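Local coordinates for protein putative NADH Oxidase (Clostridium acetobutylicum, PDB 3E10) that binds flavin mononucleotide as a homodimer of the nitroreductase family and probably acts as a flavin-dependent oxidoreductase, perhaps an NADH oxidase, at residues A70-V75 / I142-P147; A64-T69 / G110-G115; Q40-F45 / E90-A95. One frame throughout, in Å; residues are numbered along the deposited sequence.

Contact 1. Residues A70-V75 / I142-P147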
loop_
_atom_site.group_PDB
_atom_site.type_symbol
_atom_site.label_atom_id
_atom_site.label_comp_id
_atom_site.label_asym_id
_atom_site.label_seq_id
_atom_site.Cartn_x
_atom_site.Cartn_y
_atom_site.Cartn_z
ATOM N N ALA B 70 6.784 -4.849 21.686
ATOM C CA ALA B 70 6.634 -5.747 20.554
ATOM C C ALA B 70 7.595 -6.922 20.641
ATOM O O ALA B 70 8.788 -6.715 20.869
ATOM C CB ALA B 70 6.897 -4.982 19.230
ATOM N N PRO B 71 7.097 -8.152 20.474
ATOM C CA PRO B 71 7.998 -9.282 20.348
ATOM C C PRO B 71 8.600 -9.503 18.964
ATOM O O PRO B 71 9.451 -10.388 18.799
ATOM C CB PRO B 71 7.080 -10.470 20.639
ATOM C CG PRO B 71 5.747 -10.021 20.069
ATOM C CD PRO B 71 5.689 -8.597 20.504
ATOM N N LEU B 72 8.141 -8.720 17.984
ATOM C CA LEU B 72 8.624 -8.840 16.625
ATOM C C LEU B 72 8.660 -7.453 16.008
ATOM O O LEU B 72 7.733 -6.664 16.195
ATOM C CB LEU B 72 7.667 -9.697 15.780
ATOM C CG LEU B 72 7.975 -9.902 14.294
ATOM C CD1 LEU B 72 9.280 -10.640 14.094
ATOM C CD2 LEU B 72 6.828 -10.665 13.632
ATOM N N ALA B 73 9.735 -7.176 15.294
ATOM C CA ALA B 73 9.792 -5.985 14.430
ATOM C C ALA B 73 10.281 -6.388 13.055
ATOM O O ALA B 73 11.167 -7.253 12.933
ATOM C CB ALA B 73 10.743 -4.917 15.020
ATOM N N ILE B 74 9.711 -5.768 12.020
ATOM C CA ILE B 74 10.171 -5.999 10.644
ATOM C C ILE B 74 10.550 -4.636 10.069
ATOM O O ILE B 74 9.700 -3.743 9.963
ATOM C CB ILE B 74 9.099 -6.692 9.760
ATOM C CG1 ILE B 74 8.585 -7.972 10.444
ATOM C CG2 ILE B 74 9.692 -6.984 8.344
ATOM C CD1 ILE B 74 7.361 -8.645 9.728
ATOM N N VAL B 75 11.836 -4.478 9.744
ATOM C CA VAL B 75 12.312 -3.264 9.084
ATOM C C VAL B 75 12.213 -3.467 7.568
ATOM O O VAL B 75 12.778 -4.409 7.042
ATOM C CB VAL B 75 13.748 -2.905 9.501
ATOM C CG1 VAL B 75 14.198 -1.534 8.908
ATOM C CG2 VAL B 75 13.909 -2.892 11.028
ATOM N N ILE B 142 7.667 -2.086 10.990
ATOM C CA ILE B 142 6.363 -2.592 11.436
ATOM C C ILE B 142 6.573 -3.365 12.745
ATOM O O ILE B 142 7.359 -4.309 12.785
ATOM C CB ILE B 142 5.693 -3.444 10.359
ATOM C CG1 ILE B 142 5.413 -2.594 9.093
ATOM C CG2 ILE B 142 4.352 -4.028 10.879
ATOM C CD1 ILE B 142 4.953 -3.337 7.925
ATOM N N SER B 143 5.935 -2.900 13.811
ATOM C CA SER B 143 5.972 -3.638 15.068
ATOM C C SER B 143 4.774 -4.583 15.049
ATOM O O SER B 143 3.707 -4.222 14.543
ATOM C CB SER B 143 5.949 -2.728 16.288
ATOM O OG SER B 143 4.840 -1.915 16.272
ATOM N N VAL B 144 4.964 -5.795 15.559
ATOM C CA VAL B 144 3.979 -6.861 15.447
ATOM C C VAL B 144 3.953 -7.634 16.780
ATOM O O VAL B 144 4.983 -7.870 17.401
ATOM C CB VAL B 144 4.348 -7.853 14.321
ATOM C CG1 VAL B 144 3.268 -8.917 14.160
ATOM C CG2 VAL B 144 4.559 -7.150 12.981
ATOM N N GLY B 145 2.765 -8.057 17.188
ATOM C CA GLY B 145 2.600 -8.929 18.347
ATOM C C GLY B 145 1.143 -9.290 18.558
ATOM O O GLY B 145 0.279 -8.844 17.831
ATOM N N TYR B 146 0.850 -10.097 19.561
ATOM C CA TYR B 146 -0.527 -10.352 19.931
ATOM C C TYR B 146 -1.058 -9.119 20.688
ATOM O O TYR B 146 -0.395 -8.589 21.581
ATOM C CB TYR B 146 -0.642 -11.640 20.780
ATOM C CG TYR B 146 -0.496 -12.872 19.899
ATOM C CD1 TYR B 146 -1.545 -13.320 19.128
ATOM C CD2 TYR B 146 0.729 -13.479 19.725
ATOM C CE1 TYR B 146 -1.398 -14.388 18.264
ATOM C CE2 TYR B 146 0.885 -14.569 18.871
ATOM C CZ TYR B 146 -0.187 -15.017 18.140
ATOM O OH TYR B 146 -0.046 -16.102 17.288
ATOM N N PRO B 147 -2.226 -8.635 20.309
ATOM C CA PRO B 147 -2.724 -7.410 20.941
ATOM C C PRO B 147 -2.941 -7.513 22.446
ATOM O O PRO B 147 -3.416 -8.520 22.917
ATOM C CB PRO B 147 -4.052 -7.166 20.230
ATOM C CG PRO B 147 -3.929 -7.850 18.939
ATOM C CD PRO B 147 -3.126 -9.102 19.246
#

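Contact 2. Residues A64-T69 / G110-G115. With FMN (flavin mononucleotide), chain L.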
loop_
_atom_site.group_PDB
_atom_site.type_symbol
_atom_site.label_atom_id
_atom_site.label_comp_id
_atom_site.label_asym_id
_atom_site.label_seq_id
_atom_site.Cartn_x
_atom_site.Cartn_y
_atom_site.Cartn_z
ATOM N N ALA B 64 7.484 5.627 17.807
ATOM C CA ALA B 64 7.787 4.207 17.692
ATOM C C ALA B 64 7.738 3.476 19.033
ATOM O O ALA B 64 8.364 2.426 19.188
ATOM C CB ALA B 64 9.141 4.018 17.037
ATOM N N ASN B 65 7.001 4.030 19.989
ATOM C CA ASN B 65 6.959 3.437 21.314
ATOM C C ASN B 65 6.316 2.062 21.358
ATOM O O ASN B 65 6.516 1.302 22.318
ATOM C CB ASN B 65 6.320 4.397 22.319
ATOM C CG ASN B 65 7.234 5.555 22.662
ATOM O OD1 ASN B 65 8.469 5.437 22.589
ATOM N ND2 ASN B 65 6.644 6.682 23.043
ATOM N N SER B 66 5.560 1.705 20.320
ATOM C CA SER B 66 5.021 0.345 20.226
ATOM C C SER B 66 6.109 -0.722 20.298
ATOM O O SER B 66 5.856 -1.855 20.715
ATOM C CB SER B 66 4.209 0.175 18.949
ATOM O OG SER B 66 4.992 0.432 17.806
ATOM N N LEU B 67 7.311 -0.375 19.868
ATOM C CA LEU B 67 8.388 -1.346 19.841
ATOM C C LEU B 67 8.807 -1.747 21.253
ATOM O O LEU B 67 9.415 -2.796 21.447
ATOM C CB LEU B 67 9.584 -0.796 19.067
ATOM C CG LEU B 67 9.369 -0.734 17.547
ATOM C CD1 LEU B 67 10.393 0.182 16.890
ATOM C CD2 LEU B 67 9.428 -2.168 16.993
ATOM N N LYS B 68 8.475 -0.942 22.245
ATOM C CA LYS B 68 8.887 -1.269 23.608
ATOM C C LYS B 68 8.215 -2.512 24.174
ATOM O O LYS B 68 8.734 -3.123 25.113
ATOM C CB LYS B 68 8.668 -0.081 24.542
ATOM C CG LYS B 68 9.509 1.135 24.145
ATOM C CD LYS B 68 9.355 2.257 25.133
ATOM C CE LYS B 68 10.191 3.460 24.744
ATOM N NZ LYS B 68 11.629 3.123 24.489
ATOM N N THR B 69 7.070 -2.887 23.615
ATOM C CA THR B 69 6.412 -4.152 23.997
ATOM C C THR B 69 6.357 -5.196 22.895
ATOM O O THR B 69 5.943 -6.337 23.134
ATOM C CB THR B 69 5.005 -3.931 24.573
ATOM O OG1 THR B 69 4.160 -3.380 23.558
ATOM C CG2 THR B 69 5.013 -2.987 25.829
ATOM N N GLY B 110 -1.654 -8.155 15.971
ATOM C CA GLY B 110 -1.714 -6.713 15.835
ATOM C C GLY B 110 -0.411 -6.184 15.276
ATOM O O GLY B 110 0.676 -6.768 15.480
ATOM N N ALA B 111 -0.507 -5.097 14.531
ATOM C CA ALA B 111 0.673 -4.452 13.994
ATOM C C ALA B 111 0.405 -2.973 13.811
ATOM O O ALA B 111 -0.727 -2.539 13.745
ATOM C CB ALA B 111 1.067 -5.117 12.675
ATOM N N VAL B 112 1.483 -2.207 13.707
ATOM C CA VAL B 112 1.384 -0.814 13.298
ATOM C C VAL B 112 2.580 -0.465 12.402
ATOM O O VAL B 112 3.718 -0.879 12.637
ATOM C CB VAL B 112 1.277 0.161 14.522
ATOM C CG1 VAL B 112 2.506 0.034 15.451
ATOM C CG2 VAL B 112 1.111 1.612 14.039
ATOM N N TRP B 113 2.284 0.339 11.383
ATOM C CA TRP B 113 3.273 0.940 10.487
ATOM C C TRP B 113 3.893 2.120 11.199
ATOM O O TRP B 113 3.187 3.040 11.617
ATOM C CB TRP B 113 2.530 1.366 9.223
ATOM C CG TRP B 113 3.247 1.970 8.095
ATOM C CD1 TRP B 113 4.416 2.692 8.090
ATOM C CD2 TRP B 113 2.778 1.967 6.746
ATOM N NE1 TRP B 113 4.706 3.106 6.804
ATOM C CE2 TRP B 113 3.689 2.712 5.974
ATOM C CE3 TRP B 113 1.660 1.406 6.122
ATOM C CZ2 TRP B 113 3.529 2.880 4.595
ATOM C CZ3 TRP B 113 1.471 1.609 4.782
ATOM C CH2 TRP B 113 2.396 2.355 4.034
ATOM N N LEU B 114 5.217 2.069 11.336
ATOM C CA LEU B 114 5.997 3.148 11.940
ATOM C C LEU B 114 6.777 3.839 10.822
ATOM O O LEU B 114 7.770 3.309 10.323
ATOM C CB LEU B 114 6.897 2.588 13.038
ATOM C CG LEU B 114 6.182 1.776 14.143
ATOM C CD1 LEU B 114 7.233 1.181 15.104
ATOM C CD2 LEU B 114 5.122 2.565 14.879
ATOM N N GLY B 115 6.302 5.011 10.411
ATOM C CA GLY B 115 6.862 5.690 9.253
ATOM C C GLY B 115 8.326 6.065 9.455
ATOM O O GLY B 115 8.759 6.396 10.574
HETATM N N1 FMN L . 1.473 5.151 13.737
HETATM C C2 FMN L . 2.343 5.362 14.767
HETATM O O2 FMN L . 1.999 5.106 15.929
HETATM N N3 FMN L . 3.602 5.829 14.497
HETATM C C4 FMN L . 4.016 6.198 13.236
HETATM O O4 FMN L . 5.180 6.619 13.037
HETATM C C4A FMN L . 3.133 5.968 12.180
HETATM N N5 FMN L . 3.528 6.250 10.900
HETATM C C5A FMN L . 2.658 5.959 9.852
HETATM C C6 FMN L . 3.076 6.243 8.555
HETATM C C7 FMN L . 2.247 5.979 7.459
HETATM C C7M FMN L . 2.733 6.211 6.076
HETATM C C8 FMN L . 0.993 5.394 7.691
HETATM C C8M FMN L . 0.158 4.877 6.516
HETATM C C9 FMN L . 0.590 5.116 9.003
HETATM C C9A FMN L . 1.395 5.407 10.090
HETATM N N10 FMN L . 0.996 5.163 11.408
HETATM C C10 FMN L . 1.876 5.407 12.454
HETATM C "C1'" FMN L . -0.316 4.551 11.666
HETATM C "C2'" FMN L . -1.423 5.611 11.546
HETATM O "O2'" FMN L . -1.424 6.522 12.643
HETATM C "C3'" FMN L . -2.786 4.914 11.483
HETATM O "O3'" FMN L . -2.843 4.177 10.274
HETATM C "C4'" FMN L . -3.990 5.870 11.578
HETATM O "O4'" FMN L . -4.067 6.468 12.869
HETATM C "C5'" FMN L . -5.332 5.207 11.278
HETATM O "O5'" FMN L . -5.618 4.149 12.202
HETATM P P FMN L . -5.770 2.648 11.677
HETATM O O1P FMN L . -6.782 2.641 10.559
HETATM O O2P FMN L . -4.446 2.183 11.165
HETATM O O3P FMN L . -6.258 1.886 12.888
#

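Contact 3. Residues Q40-F45 / E90-A95. With FMN (flavin mononucleotide), chain C.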
loop_
_atom_site.group_PDB
_atom_site.type_symbol
_atom_site.label_atom_id
_atom_site.label_comp_id
_atom_site.label_asym_id
_atom_site.label_seq_id
_atom_site.Cartn_x
_atom_site.Cartn_y
_atom_site.Cartn_z
ATOM N N GLN B 40 9.663 -4.441 -10.215
ATOM C CA GLN B 40 11.036 -4.308 -9.737
ATOM C C GLN B 40 11.298 -4.959 -8.382
ATOM O O GLN B 40 12.455 -5.231 -8.055
ATOM C CB GLN B 40 11.492 -2.837 -9.732
ATOM C CG GLN B 40 10.813 -1.917 -8.740
ATOM C CD GLN B 40 11.090 -0.464 -9.012
ATOM O OE1 GLN B 40 12.023 -0.136 -9.787
ATOM N NE2 GLN B 40 10.276 0.428 -8.428
ATOM N N GLN B 41 10.244 -5.207 -7.604
ATOM C CA GLN B 41 10.377 -5.933 -6.318
ATOM C C GLN B 41 11.605 -5.504 -5.523
ATOM O O GLN B 41 12.529 -6.298 -5.344
ATOM C CB GLN B 41 10.424 -7.451 -6.554
ATOM C CG GLN B 41 9.214 -8.027 -7.293
ATOM C CD GLN B 41 9.403 -9.468 -7.730
ATOM O OE1 GLN B 41 9.090 -9.827 -8.888
ATOM N NE2 GLN B 41 9.836 -10.304 -6.837
ATOM N N PRO B 42 11.626 -4.252 -5.050
ATOM C CA PRO B 42 12.897 -3.660 -4.576
ATOM C C PRO B 42 13.190 -3.920 -3.086
ATOM O O PRO B 42 14.185 -3.431 -2.557
ATOM C CB PRO B 42 12.684 -2.190 -4.841
ATOM C CG PRO B 42 11.215 -1.991 -4.558
ATOM C CD PRO B 42 10.537 -3.259 -5.054
ATOM N N TRP B 43 12.388 -4.772 -2.467
ATOM C CA TRP B 43 12.353 -4.874 -0.998
ATOM C C TRP B 43 13.385 -5.809 -0.375
ATOM O O TRP B 43 13.734 -6.875 -0.925
ATOM C CB TRP B 43 10.980 -5.349 -0.541
ATOM C CG TRP B 43 10.302 -6.327 -1.494
ATOM C CD1 TRP B 43 10.661 -7.613 -1.771
ATOM C CD2 TRP B 43 9.153 -6.053 -2.281
ATOM N NE1 TRP B 43 9.794 -8.153 -2.689
ATOM C CE2 TRP B 43 8.846 -7.215 -3.003
ATOM C CE3 TRP B 43 8.350 -4.924 -2.427
ATOM C CZ2 TRP B 43 7.774 -7.267 -3.918
ATOM C CZ3 TRP B 43 7.251 -4.975 -3.315
ATOM C CH2 TRP B 43 6.995 -6.149 -4.045
ATOM N N GLU B 44 13.815 -5.411 0.808
ATOM C CA GLU B 44 14.640 -6.213 1.731
ATOM C C GLU B 44 14.045 -6.019 3.111
ATOM O O GLU B 44 13.502 -4.971 3.379
ATOM C CB GLU B 44 16.086 -5.665 1.737
ATOM C CG GLU B 44 16.829 -5.797 0.403
ATOM C CD GLU B 44 17.291 -7.200 0.077
ATOM O OE1 GLU B 44 17.153 -8.125 0.940
ATOM O OE2 GLU B 44 17.797 -7.407 -1.072
ATOM N N PHE B 45 14.156 -7.023 3.969
ATOM C CA PHE B 45 13.520 -7.025 5.276
ATOM C C PHE B 45 14.528 -7.436 6.345
ATOM O O PHE B 45 15.180 -8.477 6.205
ATOM C CB PHE B 45 12.332 -8.016 5.310
ATOM C CG PHE B 45 11.357 -7.831 4.186
ATOM C CD1 PHE B 45 11.521 -8.494 2.997
ATOM C CD2 PHE B 45 10.306 -6.938 4.291
ATOM C CE1 PHE B 45 10.642 -8.320 1.929
ATOM C CE2 PHE B 45 9.434 -6.754 3.237
ATOM C CZ PHE B 45 9.604 -7.448 2.062
ATOM N N GLU B 90 8.830 4.170 -3.188
ATOM C CA GLU B 90 8.105 4.273 -1.936
ATOM C C GLU B 90 6.698 3.704 -2.044
ATOM O O GLU B 90 6.144 3.229 -1.056
ATOM C CB GLU B 90 8.094 5.697 -1.427
ATOM C CG GLU B 90 9.491 6.189 -1.078
ATOM C CD GLU B 90 10.123 7.048 -2.148
ATOM O OE1 GLU B 90 9.941 6.742 -3.364
ATOM O OE2 GLU B 90 10.824 8.028 -1.757
ATOM N N GLN B 91 6.143 3.723 -3.256
ATOM C CA GLN B 91 4.809 3.175 -3.480
ATOM C C GLN B 91 4.827 1.664 -3.421
ATOM O O GLN B 91 3.957 1.054 -2.785
ATOM C CB GLN B 91 4.269 3.678 -4.828
ATOM C CG GLN B 91 4.118 5.210 -4.845
ATOM C CD GLN B 91 3.673 5.765 -6.183
ATOM O OE1 GLN B 91 2.913 5.115 -6.905
ATOM N NE2 GLN B 91 4.163 6.971 -6.530
ATOM N N ASP B 92 5.818 1.061 -4.065
ATOM C CA ASP B 92 6.015 -0.367 -3.979
ATOM C C ASP B 92 6.095 -0.810 -2.503
ATOM O O ASP B 92 5.500 -1.798 -2.112
ATOM C CB ASP B 92 7.347 -0.773 -4.602
ATOM C CG ASP B 92 7.496 -0.434 -6.072
ATOM O OD1 ASP B 92 6.490 -0.055 -6.728
ATOM O OD2 ASP B 92 8.658 -0.616 -6.559
HETATM N N MSE B 93 6.891 -0.076 -1.724
HETATM C CA MSE B 93 7.154 -0.448 -0.325
HETATM C C MSE B 93 5.932 -0.249 0.542
HETATM O O MSE B 93 5.681 -1.060 1.432
HETATM C CB MSE B 93 8.348 0.326 0.266
HETATM C CG MSE B 93 9.707 0.103 -0.443
HETATM SE SE MSE B 93 10.238 -1.744 -0.544
HETATM C CE MSE B 93 10.300 -2.091 1.376
ATOM N N ALA B 94 5.151 0.773 0.214
ATOM C CA ALA B 94 3.899 1.008 0.902
ATOM C C ALA B 94 2.896 -0.127 0.634
ATOM O O ALA B 94 2.174 -0.557 1.534
ATOM C CB ALA B 94 3.330 2.403 0.466
ATOM N N ALA B 95 2.880 -0.618 -0.606
ATOM C CA ALA B 95 1.986 -1.733 -0.941
ATOM C C ALA B 95 2.399 -2.991 -0.170
ATOM O O ALA B 95 1.549 -3.732 0.318
ATOM C CB ALA B 95 2.001 -1.964 -2.471
HETATM N N1 FMN C . 1.225 -1.598 -14.673
HETATM C C2 FMN C . 0.991 -1.012 -15.893
HETATM O O2 FMN C . 0.552 -1.683 -16.832
HETATM N N3 FMN C . 1.162 0.337 -16.084
HETATM C C4 FMN C . 1.693 1.155 -15.106
HETATM O O4 FMN C . 1.797 2.377 -15.314
HETATM C C4A FMN C . 1.920 0.573 -13.843
HETATM N N5 FMN C . 2.379 1.336 -12.802
HETATM C C5A FMN C . 2.582 0.783 -11.560
HETATM C C6 FMN C . 3.030 1.571 -10.503
HETATM C C7 FMN C . 3.227 1.060 -9.240
HETATM C C7M FMN C . 3.701 1.972 -8.128
HETATM C C8 FMN C . 2.962 -0.289 -9.006
HETATM C C8M FMN C . 2.942 -0.781 -7.587
HETATM C C9 FMN C . 2.508 -1.093 -10.060
HETATM C C9A FMN C . 2.314 -0.575 -11.338
HETATM N N10 FMN C . 1.913 -1.378 -12.408
HETATM C C10 FMN C . 1.680 -0.796 -13.640
HETATM C "C1'" FMN C . 1.650 -2.850 -12.211
HETATM C "C2'" FMN C . 2.975 -3.621 -12.165
HETATM O "O2'" FMN C . 3.556 -3.739 -13.456
HETATM C "C3'" FMN C . 2.741 -4.984 -11.532
HETATM O "O3'" FMN C . 2.359 -4.789 -10.168
HETATM C "C4'" FMN C . 3.976 -5.928 -11.614
HETATM O "O4'" FMN C . 4.297 -6.268 -12.937
HETATM C "C5'" FMN C . 3.762 -7.191 -10.795
HETATM O "O5'" FMN C . 2.701 -7.973 -11.321
HETATM P P FMN C . 1.451 -8.297 -10.365
HETATM O O1P FMN C . 0.738 -6.987 -10.070
HETATM O O2P FMN C . 0.594 -9.248 -11.174
HETATM O O3P FMN C . 1.976 -8.960 -9.091
#

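Contact 1. Residues A70-V75 / I142-P147
Leu-72 to Ile-74 pair with Ile-142 to Val-144 in neighbouring antiparallel strands, with segment axes 4.7 Å apart and strand directions 154° apart. Ile-74 and Ile-142 form a hydrogen-bonded pair. Ile-142 N gives its hydrogen to Ile-74 O at 2.8 Å, and Ile-74 N reaches Ile-142 O at 2.9 Å. The next hydrogen-bonded pair, Leu-72 with Val-144, is less even. Val-144 N to Leu-72 O is 3.0 Å. The return bond, Leu-72 N to Val-144 O, is weak at 3.3 Å, so the pairing is weaker at the Leu-72 end. Ala-73 and Ser-143 form the non-hydrogen-bonded pair between them.

Leu-72 and Val-144 lie side by side and point the same way. Leu-72 CG is anti to the backbone N (chi1 178°), and CD2 beyond it lies 3.8 Å from Val-144 CB. These two strands are the middle pair of the four antiparallel strands this chain gives to the sheet of the nitroreductase fold. The face carrying Leu-72 and Ile-74 packs on helix 21-32. On the face of Ala-73, Ser-143 OG is hydrogen-bonded to Tyr-14 OH and Ser-66 OG.

Before the strand, Ala-70 CB touches Ser-143 CB. The Pro-71 ring lies against the bare backbone of Gly-145, with CG 3.7 Å from Gly-145 CA. Pro-71 CD lies 3.3 Å from Val-144 O.

Contact 2. Residues A64-T69 / G110-G115
Leu-114 reaches from its strand into the turn 64-69, where three residues meet its CD1 methyl. Ala-64 CB is 3.9 Å from Leu-114 CD1. Leu-67 CD1 lies 3.8 Å from the same methyl, and the two leucine side chains slide past each other in opposite directions. Ser-66 OG comes within 3.6 Å of Leu-114 CD1. It also sits 3.4 Å from Val-112 CG1. Ser-66 OG stands between its own backbone N and carbonyl carbon (chi1 59°), and it is hydrogen-bonded to Ser-143 OG.

The other branches of the two strand residues face the flavin. Val-112 CG2 packs on FMN N1, and Leu-114 CD2 lies 3.6 Å from FMN N3. Each side chain is thus shared between turn and cofactor. Gly-115 N donates to FMN O4 at 3.3 Å. The Trp-113 ring has FMN C8M over one face, offset toward the rim. Trp-113 also packs on Gln-91 of the second subunit.

Strand 110-115 is an outer strand of the sheet within this chain and pairs with strand 136-145. Trp-113 packs on helix 89-106, while Leu-67 rests on helix 51-57.

Contact 3. Residues Q40-F45 / E90-A95
Gln-40 and Asp-92 make the polar link. Gln-40 NE2 donates to Asp-92 OD2 at 2.7 Å, with an N-H...O angle of 164°. The acceptor lies nearly in the amide plane and is met on the syn side of the carboxylate. Amide and carboxylate planes stand 69° apart. In Gln-40, CD is anti to CA (chi2 -167°), and the chain is extended beyond CG. Pro-42 CG flanks the same oxygen, 3.5 Å from Asp-92 OD2.

The selenomethionine Met-93 bends at chi2 and chi3, and its SE lies 3.7 Å from Trp-43 CB. The SE also comes near the edge of the indole ring, as does the backbone Asp-92 O. Pro-42 CD and Gln-41 CA lie over one face of that ring.

The contact sets the start of strand 43-48 against the early turns of helix 89-106, beside an FMN site at the dimer interface of this nitroreductase fold. Asp-92 OD1 is 3.7 Å from FMN C7M, and Gln-91 OE1 is 3.5 Å from that methyl. Arg-8, Arg-9 and Arg-12 of the second subunit hydrogen-bond this FMN.

Farther out, Asp-92 OD1 accepts from Ala-37 N and Gln-40 OE1 takes the N-H of Ile-85, so both carboxylate oxygens are held and the amide is fixed.

In the fold
From the N terminus, segment 40-45 comes first, and contact 3 closes its loop at helix 89-106. Within that span, the turn 64-69 opens contact 2, closed by strand 110-115. Strand 72-79 opens contact 1 just after it, closed last by strand 136-145. All three loops cross one another; none encloses another. Contacts 1 and 2 adjoin where strands 136-145 and 110-115 are neighbours in the sheet. Contact 3 lies on the other side of the chain's centre. Phe-45 packing on Ile-74 joins it to contact 1, and Ala-94 against Trp-113 joins it to contact 2. Contacts 2 and 3 flank different flavins, and both touch the second subunit.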